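PDB 4D7Q: ralf, proline/betaine transporter from Legionella pneumophila, which probably acts as a guanine nucleotide exchange factor, here as a chimera joining the Sec7 domain of one bacterial RalF to the capping domain of another. Local coordinates for residues Glu20-Lys25 with Ala49-Gln54; Gly122-Phe125 with Val131-Asn134; Gln227-Lys232 with Ile280-Pro285. The protein carries 2 engineered substitutions. All blocks are in the same frame, centred on the assembly; numbering follows the deposited sequence.

Contact 1 (Glu20-Lys25 with Ala49-Gln54)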
loop_
_atom_site.group_PDB
_atom_site.type_symbol
_atom_site.label_atom_id
_atom_site.label_comp_id
_atom_site.label_asym_id
_atom_site.label_seq_id
_atom_site.Cartn_x
_atom_site.Cartn_y
_atom_site.Cartn_z
ATOM N N GLU A 20 13.790 -11.307 16.305
ATOM C CA GLU A 20 13.332 -10.642 17.525
ATOM C C GLU A 20 13.448 -9.126 17.444
ATOM O O GLU A 20 12.499 -8.437 17.824
ATOM C CB GLU A 20 14.063 -11.186 18.759
ATOM C CG GLU A 20 13.695 -12.615 19.107
ATOM C CD GLU A 20 14.381 -13.183 20.340
ATOM O OE1 GLU A 20 15.039 -12.416 21.083
ATOM O OE2 GLU A 20 14.258 -14.407 20.566
ATOM N N ALA A 21 14.569 -8.606 16.894
ATOM C CA ALA A 21 14.755 -7.158 16.726
ATOM C C ALA A 21 13.723 -6.605 15.739
ATOM O O ALA A 21 13.083 -5.597 16.055
ATOM C CB ALA A 21 16.176 -6.835 16.260
ATOM N N PHE A 22 13.512 -7.302 14.578
ATOM C CA PHE A 22 12.562 -6.897 13.533
ATOM C C PHE A 22 11.141 -6.855 14.058
ATOM O O PHE A 22 10.425 -5.911 13.786
ATOM C CB PHE A 22 12.632 -7.835 12.292
ATOM C CG PHE A 22 11.741 -7.417 11.139
ATOM C CD1 PHE A 22 10.422 -7.864 11.057
ATOM C CD2 PHE A 22 12.206 -6.544 10.159
ATOM C CE1 PHE A 22 9.588 -7.452 10.006
ATOM C CE2 PHE A 22 11.371 -6.139 9.102
ATOM C CZ PHE A 22 10.073 -6.599 9.032
ATOM N N ASN A 23 10.712 -7.885 14.766
ATOM C CA ASN A 23 9.349 -7.956 15.310
ATOM C C ASN A 23 9.046 -6.866 16.339
ATOM O O ASN A 23 7.939 -6.330 16.345
ATOM C CB ASN A 23 9.043 -9.368 15.810
ATOM C CG ASN A 23 9.039 -10.371 14.681
ATOM O OD1 ASN A 23 8.908 -10.026 13.491
ATOM N ND2 ASN A 23 9.103 -11.637 15.025
ATOM N N ALA A 24 10.043 -6.504 17.169
ATOM C CA ALA A 24 9.894 -5.446 18.180
ATOM C C ALA A 24 9.853 -4.081 17.477
ATOM O O ALA A 24 8.924 -3.296 17.704
ATOM C CB ALA A 24 11.040 -5.508 19.185
ATOM N N LYS A 25 10.823 -3.832 16.565
ATOM C CA LYS A 25 10.901 -2.602 15.773
ATOM C C LYS A 25 11.565 -2.934 14.423
ATOM O O LYS A 25 12.786 -3.103 14.378
ATOM C CB LYS A 25 11.627 -1.468 16.523
ATOM C CG LYS A 25 11.366 -0.113 15.908
ATOM C CD LYS A 25 12.344 0.966 16.316
ATOM C CE LYS A 25 11.866 2.281 15.722
ATOM N NZ LYS A 25 12.770 3.428 16.045
ATOM N N ALA A 49 15.805 -9.134 1.251
ATOM C CA ALA A 49 14.811 -9.834 0.429
ATOM C C ALA A 49 14.727 -11.320 0.779
ATOM O O ALA A 49 13.624 -11.834 0.986
ATOM C CB ALA A 49 15.131 -9.659 -1.056
ATOM N N GLU A 50 15.885 -12.006 0.858
ATOM C CA GLU A 50 15.923 -13.437 1.184
ATOM C C GLU A 50 15.500 -13.711 2.618
ATOM O O GLU A 50 14.887 -14.744 2.877
ATOM C CB GLU A 50 17.290 -14.050 0.904
ATOM C CG GLU A 50 17.593 -14.197 -0.576
ATOM C CD GLU A 50 19.071 -14.160 -0.905
ATOM O OE1 GLU A 50 19.892 -14.328 0.026
ATOM O OE2 GLU A 50 19.408 -13.944 -2.091
ATOM N N PHE A 51 15.800 -12.779 3.541
ATOM C CA PHE A 51 15.381 -12.871 4.946
ATOM C C PHE A 51 13.852 -12.889 5.006
ATOM O O PHE A 51 13.288 -13.747 5.674
ATOM C CB PHE A 51 15.945 -11.686 5.763
ATOM C CG PHE A 51 15.412 -11.580 7.173
ATOM C CD1 PHE A 51 15.814 -12.478 8.156
ATOM C CD2 PHE A 51 14.506 -10.581 7.519
ATOM C CE1 PHE A 51 15.303 -12.395 9.452
ATOM C CE2 PHE A 51 14.031 -10.470 8.835
ATOM C CZ PHE A 51 14.416 -11.395 9.783
ATOM N N PHE A 52 13.181 -11.975 4.258
ATOM C CA PHE A 52 11.710 -11.908 4.209
ATOM C C PHE A 52 11.088 -13.205 3.680
ATOM O O PHE A 52 10.127 -13.688 4.268
ATOM C CB PHE A 52 11.241 -10.710 3.373
ATOM C CG PHE A 52 11.526 -9.328 3.927
ATOM C CD1 PHE A 52 11.689 -9.124 5.298
ATOM C CD2 PHE A 52 11.576 -8.223 3.086
ATOM C CE1 PHE A 52 11.875 -7.834 5.812
ATOM C CE2 PHE A 52 11.749 -6.933 3.604
ATOM C CZ PHE A 52 11.910 -6.750 4.960
ATOM N N HIS A 53 11.644 -13.777 2.599
ATOM C CA HIS A 53 11.152 -15.041 2.013
ATOM C C HIS A 53 11.383 -16.214 2.956
ATOM O O HIS A 53 10.449 -16.954 3.261
ATOM C CB HIS A 53 11.870 -15.345 0.687
ATOM C CG HIS A 53 11.317 -14.632 -0.512
ATOM N ND1 HIS A 53 10.000 -14.776 -0.890
ATOM C CD2 HIS A 53 11.953 -13.868 -1.431
ATOM C CE1 HIS A 53 9.864 -14.069 -2.002
ATOM N NE2 HIS A 53 11.015 -13.516 -2.371
ATOM N N GLN A 54 12.635 -16.391 3.400
ATOM C CA GLN A 54 13.043 -17.502 4.252
ATOM C C GLN A 54 12.463 -17.503 5.647
ATOM O O GLN A 54 12.143 -18.571 6.164
ATOM C CB GLN A 54 14.562 -17.661 4.260
ATOM C CG GLN A 54 15.072 -18.168 2.908
ATOM C CD GLN A 54 16.539 -17.932 2.676
ATOM O OE1 GLN A 54 17.394 -18.249 3.512
ATOM N NE2 GLN A 54 16.860 -17.436 1.489
#

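Contact 2 (Gly122-Phe125 with Val131-Asn134)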
loop_
_atom_site.group_PDB
_atom_site.type_symbol
_atom_site.label_atom_id
_atom_site.label_comp_id
_atom_site.label_asym_id
_atom_site.label_seq_id
_atom_site.Cartn_x
_atom_site.Cartn_y
_atom_site.Cartn_z
ATOM N N GLY A 122 6.084 -6.302 -13.758
ATOM C CA GLY A 122 7.408 -6.282 -14.389
ATOM C C GLY A 122 8.089 -7.638 -14.380
ATOM O O GLY A 122 8.634 -8.071 -15.393
ATOM N N ALA A 123 8.010 -8.351 -13.245
ATOM C CA ALA A 123 8.643 -9.662 -13.104
ATOM C C ALA A 123 7.907 -10.768 -13.880
ATOM O O ALA A 123 8.559 -11.589 -14.512
ATOM C CB ALA A 123 8.788 -10.025 -11.640
ATOM N N TYR A 124 6.559 -10.765 -13.871
ATOM C CA TYR A 124 5.777 -11.735 -14.632
ATOM C C TYR A 124 6.046 -11.559 -16.114
ATOM O O TYR A 124 6.206 -12.553 -16.832
ATOM C CB TYR A 124 4.259 -11.599 -14.380
ATOM C CG TYR A 124 3.540 -12.751 -15.036
ATOM C CD1 TYR A 124 3.469 -13.992 -14.415
ATOM C CD2 TYR A 124 3.092 -12.658 -16.354
ATOM C CE1 TYR A 124 2.924 -15.096 -15.067
ATOM C CE2 TYR A 124 2.541 -13.752 -17.010
ATOM C CZ TYR A 124 2.484 -14.976 -16.371
ATOM O OH TYR A 124 1.931 -16.053 -17.013
ATOM N N PHE A 125 6.061 -10.295 -16.584
ATOM C CA PHE A 125 6.344 -10.024 -17.991
ATOM C C PHE A 125 7.781 -10.451 -18.359
ATOM O O PHE A 125 7.965 -11.118 -19.366
ATOM C CB PHE A 125 6.073 -8.559 -18.368
ATOM C CG PHE A 125 6.572 -8.215 -19.753
ATOM C CD1 PHE A 125 6.043 -8.843 -20.881
ATOM C CD2 PHE A 125 7.613 -7.306 -19.931
ATOM C CE1 PHE A 125 6.544 -8.562 -22.163
ATOM C CE2 PHE A 125 8.096 -7.008 -21.219
ATOM C CZ PHE A 125 7.572 -7.649 -22.315
ATOM N N VAL A 131 3.529 -14.449 -22.812
ATOM C CA VAL A 131 2.179 -14.569 -22.215
ATOM C C VAL A 131 1.446 -13.227 -22.263
ATOM O O VAL A 131 0.266 -13.171 -22.609
ATOM C CB VAL A 131 2.229 -15.193 -20.786
ATOM C CG1 VAL A 131 0.862 -15.188 -20.102
ATOM C CG2 VAL A 131 2.801 -16.611 -20.825
ATOM N N VAL A 132 2.145 -12.158 -21.894
ATOM C CA VAL A 132 1.621 -10.787 -21.913
ATOM C C VAL A 132 2.525 -9.921 -22.792
ATOM O O VAL A 132 3.713 -10.187 -22.848
ATOM C CB VAL A 132 1.410 -10.188 -20.486
ATOM C CG1 VAL A 132 0.189 -10.821 -19.798
ATOM C CG2 VAL A 132 2.665 -10.335 -19.619
ATOM N N SER A 133 1.964 -8.904 -23.460
ATOM C CA SER A 133 2.660 -8.009 -24.388
ATOM C C SER A 133 3.723 -7.154 -23.743
ATOM O O SER A 133 4.773 -6.966 -24.340
ATOM C CB SER A 133 1.677 -7.128 -25.151
ATOM O OG SER A 133 0.943 -6.304 -24.265
ATOM N N ASN A 134 3.464 -6.648 -22.520
ATOM C CA ASN A 134 4.378 -5.798 -21.758
ATOM C C ASN A 134 3.904 -5.710 -20.299
ATOM O O ASN A 134 2.826 -6.196 -19.993
ATOM C CB ASN A 134 4.529 -4.392 -22.418
ATOM C CG ASN A 134 3.248 -3.628 -22.601
ATOM O OD1 ASN A 134 2.502 -3.364 -21.652
ATOM N ND2 ASN A 134 3.002 -3.181 -23.817
#

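Contact 3 (Gln227-Lys232 with Ile280-Pro285)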
loop_
_atom_site.group_PDB
_atom_site.type_symbol
_atom_site.label_atom_id
_atom_site.label_comp_id
_atom_site.label_asym_id
_atom_site.label_seq_id
_atom_site.Cartn_x
_atom_site.Cartn_y
_atom_site.Cartn_z
ATOM N N GLN A 227 -15.068 19.422 0.751
ATOM C CA GLN A 227 -15.610 20.541 -0.038
ATOM C C GLN A 227 -14.515 21.159 -0.926
ATOM O O GLN A 227 -14.788 21.452 -2.089
ATOM C CB GLN A 227 -16.222 21.616 0.864
ATOM C CG GLN A 227 -17.646 21.303 1.304
ATOM C CD GLN A 227 -18.194 22.242 2.357
ATOM O OE1 GLN A 227 -17.492 23.105 2.906
ATOM N NE2 GLN A 227 -19.477 22.082 2.669
ATOM N N PHE A 228 -13.277 21.331 -0.396
ATOM C CA PHE A 228 -12.162 21.865 -1.191
ATOM C C PHE A 228 -11.829 20.921 -2.327
ATOM O O PHE A 228 -11.622 21.368 -3.453
ATOM C CB PHE A 228 -10.906 22.113 -0.340
ATOM C CG PHE A 228 -11.033 23.179 0.719
ATOM C CD1 PHE A 228 -11.409 24.477 0.383
ATOM C CD2 PHE A 228 -10.706 22.906 2.043
ATOM C CE1 PHE A 228 -11.531 25.457 1.364
ATOM C CE2 PHE A 228 -10.829 23.885 3.023
ATOM C CZ PHE A 228 -11.232 25.155 2.679
ATOM N N LEU A 229 -11.789 19.615 -2.030
ATOM C CA LEU A 229 -11.502 18.570 -3.013
ATOM C C LEU A 229 -12.569 18.515 -4.105
ATOM O O LEU A 229 -12.226 18.583 -5.281
ATOM C CB LEU A 229 -11.323 17.196 -2.332
ATOM C CG LEU A 229 -10.142 17.055 -1.344
ATOM C CD1 LEU A 229 -9.950 15.616 -0.935
ATOM C CD2 LEU A 229 -8.851 17.602 -1.923
ATOM N N GLU A 230 -13.820 18.544 -3.717
ATOM C CA GLU A 230 -14.918 18.507 -4.653
ATOM C C GLU A 230 -15.114 19.752 -5.547
ATOM O O GLU A 230 -15.557 19.590 -6.655
ATOM C CB GLU A 230 -16.217 18.158 -3.927
ATOM C CG GLU A 230 -16.385 16.670 -3.665
ATOM C CD GLU A 230 -17.585 16.321 -2.819
ATOM O OE1 GLU A 230 -18.389 17.214 -2.544
ATOM O OE2 GLU A 230 -17.736 15.155 -2.425
ATOM N N GLU A 231 -14.781 20.932 -5.035
ATOM C CA GLU A 231 -14.850 22.147 -5.792
ATOM C C GLU A 231 -13.520 22.453 -6.413
ATOM O O GLU A 231 -13.372 23.442 -7.050
ATOM C CB GLU A 231 -15.302 23.295 -4.912
ATOM C CG GLU A 231 -16.516 22.957 -4.074
ATOM C CD GLU A 231 -17.164 24.152 -3.409
ATOM O OE1 GLU A 231 -16.501 25.144 -3.119
ATOM O OE2 GLU A 231 -18.363 24.079 -3.145
ATOM N N LYS A 232 -12.553 21.583 -6.226
ATOM C CA LYS A 232 -11.202 21.807 -6.712
ATOM C C LYS A 232 -10.630 23.165 -6.335
ATOM O O LYS A 232 -10.050 23.825 -7.148
ATOM C CB LYS A 232 -11.102 21.582 -8.218
ATOM C CG LYS A 232 -11.471 20.200 -8.678
ATOM C CD LYS A 232 -11.476 20.146 -10.187
ATOM N N ILE A 280 -1.937 13.681 4.706
ATOM C CA ILE A 280 -3.288 13.150 4.864
ATOM C C ILE A 280 -3.628 12.391 3.590
ATOM O O ILE A 280 -3.850 13.009 2.552
ATOM C CB ILE A 280 -4.441 14.148 5.201
ATOM C CG1 ILE A 280 -4.100 15.188 6.296
ATOM C CG2 ILE A 280 -5.713 13.344 5.561
ATOM C CD1 ILE A 280 -5.175 16.384 6.373
ATOM N N GLN A 281 -3.733 11.066 3.678
ATOM C CA GLN A 281 -4.171 10.259 2.533
ATOM C C GLN A 281 -5.682 10.151 2.634
ATOM O O GLN A 281 -6.193 9.724 3.670
ATOM C CB GLN A 281 -3.552 8.881 2.544
ATOM C CG GLN A 281 -2.032 8.870 2.383
ATOM C CD GLN A 281 -1.551 7.460 2.581
ATOM O OE1 GLN A 281 -2.039 6.527 1.946
ATOM N NE2 GLN A 281 -0.644 7.262 3.517
ATOM N N VAL A 282 -6.385 10.616 1.580
ATOM C CA VAL A 282 -7.850 10.666 1.463
ATOM C C VAL A 282 -8.343 9.544 0.523
ATOM O O VAL A 282 -7.923 9.471 -0.636
ATOM C CB VAL A 282 -8.370 12.062 0.990
ATOM C CG1 VAL A 282 -9.906 12.055 0.803
ATOM C CG2 VAL A 282 -7.952 13.181 1.962
ATOM N N TYR A 283 -9.284 8.734 1.029
ATOM C CA TYR A 283 -9.938 7.630 0.326
ATOM C C TYR A 283 -11.415 7.766 0.399
ATOM O O TYR A 283 -11.972 7.953 1.481
ATOM C CB TYR A 283 -9.572 6.275 0.945
ATOM C CG TYR A 283 -8.101 5.965 0.868
ATOM C CD1 TYR A 283 -7.207 6.480 1.810
ATOM C CD2 TYR A 283 -7.589 5.177 -0.157
ATOM C CE1 TYR A 283 -5.843 6.237 1.716
ATOM C CE2 TYR A 283 -6.233 4.888 -0.231
ATOM C CZ TYR A 283 -5.365 5.411 0.715
ATOM O OH TYR A 283 -4.025 5.159 0.614
ATOM N N LYS A 284 -12.067 7.656 -0.740
ATOM C CA LYS A 284 -13.527 7.703 -0.793
ATOM C C LYS A 284 -13.998 6.602 -1.767
ATOM O O LYS A 284 -13.317 6.395 -2.790
ATOM C CB LYS A 284 -14.037 9.088 -1.247
ATOM C CG LYS A 284 -13.753 10.235 -0.260
ATOM C CD LYS A 284 -14.649 11.453 -0.474
ATOM C CE LYS A 284 -14.379 12.161 -1.781
ATOM N NZ LYS A 284 -15.542 12.984 -2.209
ATOM N N PRO A 285 -15.109 5.880 -1.455
ATOM C CA PRO A 285 -15.624 4.849 -2.392
ATOM C C PRO A 285 -15.659 5.330 -3.838
ATOM O O PRO A 285 -16.130 6.427 -4.131
ATOM C CB PRO A 285 -17.035 4.546 -1.853
ATOM C CG PRO A 285 -16.896 4.787 -0.400
ATOM C CD PRO A 285 -15.998 5.999 -0.277
#

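Contact 1 (Glu20-Lys25 with Ala49-Gln54)
Phe22 and Phe52 make the tight part of this contact: atom CE2 of Phe22 sits 3.7 Å from CE1 of Phe52, and CZ of Phe22 is 3.9 Å from the same carbon. CE2 of Phe22 arrives at the edge of the Phe52 ring, near its plane, while Phe52 CE1 meets the Phe22 ring obliquely. The centroids are 5.8 Å apart and the planes meet obliquely at 64°. CG of Phe22 lies anti to its backbone N (chi1 -176°), which sends the ring out from helix 15-24 toward helix 44-54. Phe51 is the looser neighbour, its CE2 coming no closer than 4.5 Å to Phe22 CG.

This is helix-to-helix packing in the all-helical Sec7 part of the chimera. The two backbones stay well apart, 10.6 Å between CA of Phe22 and CA of Phe52, so rings alone bridge them. Val64 of helix 61-68 and Ile30 of helix 26-40 each touch both Phe22 and Phe52, making the small overlap part of a larger apolar core.

Away from the rings the character changes. Glu20 and Ala24 are on the solvent side of the first helix, as is Gln54 on the second. Asn23, partly exposed, turns its amide to the backbone of Asn58 and Asp60 through ND2 and OD1, respectively.

Contact 2 (Gly122-Phe125 with Val131-Asn134)
Phe125 lays one face of its ring over the backbone of Asn134, whose CA sits 3.5 Å from the ring centroid and 11° off the normal, a CH-pi contact almost centred on the ring. Its CG, swung away from the backbone N (chi1 171°), carries the ring out over the loop. The same ring also meets backbone oxygens: Val132 O lies at its edge, near the plane, 3.3 Å from CD1, and Ser133 O approaches CE1 obliquely at 3.2 Å. One branch of Val132, CG2, fits between the two aromatics, 3.9 Å from Phe125 CD1 and 4.0 Å from Tyr124 CD2.

Tyr124 takes the other end of the loop. Val131 CG1 comes in at the ring edge, in plane, 3.4 Å from OH of Tyr124. That hydroxyl is hydrogen-bonded to Gln91 O, and Phe93 packs edge-to-face with the ring.

The contact closes the turn between helices 110-127 and 135-152 of the Sec7 part. Asn134 is the N-cap of the second helix, its OD1 accepting from Ala137 N. No hydrogen bond crosses between 122-125 and 131-134; aromatic and apolar packing holds the loop, and the carbonyl oxygen at the ring edge, that of Val132, probably gains a little from the weakly positive rim of Phe125.

Contact 3 (Gln227-Lys232 with Ile280-Pro285)
Two interactions, one apolar and one charged, join helix 220-230 to the end of strand 277-283 and the residue just after it. The apolar one is Leu229 against Val282: the side chains reach toward each other tip to tip, with CD1 of Leu229 4.0 Å from CG1 of Val282. Since that valine branch is anti to its backbone N (chi1 177°), it stands out from the strand to meet the leucine. The CA atoms of this pair are 9.8 Å apart, and it is the side chains that span the distance.

The charged one is a salt bridge, OE2 of Glu230 to NZ of Lys284, at 3.1 Å. Glu230 runs extended beyond CG, whereas the lysine chain bends at chi3 (-67°) to bring its ammonium to the carboxylate. Lys284 NZ is also hydrogen-bonded to Asn226 OD1, one turn earlier on the helix, so two helix side chains hold the lysine end. The carboxylate belongs to an exposed residue, and this bridge borders solvent while Val282 is buried.

Backbone bonds shape both partners. Lys232, with positive phi, ends the helix in a Schellman motif, and Val282 pairs with Lys265 and Gly266 of the neighbouring strand. Within the chimera all of this lies in the capping domain, and the arrangement is that of a helix packed on one face of an antiparallel sheet.

Contacts 1 and 2 both lie in the Sec7 part of the chimera, with centres about 29 Å apart and nearest atoms about 10 Å apart; contact 3 lies in the capping domain. Contact 3 is on the opposite side of the chain's centre from contact 1, about 36 Å between centres, and its centre is about 34 Å from that of contact 2. None touches another, and they follow one another along the chain. The first two join helices or a helix and its following loop through aromatic side chains, whereas the third sets a helix on a sheet and adds a salt bridge. A glycerol, probably from the crystallisation liquor, lies about 3 Å from the side chain of Val131 in contact 2.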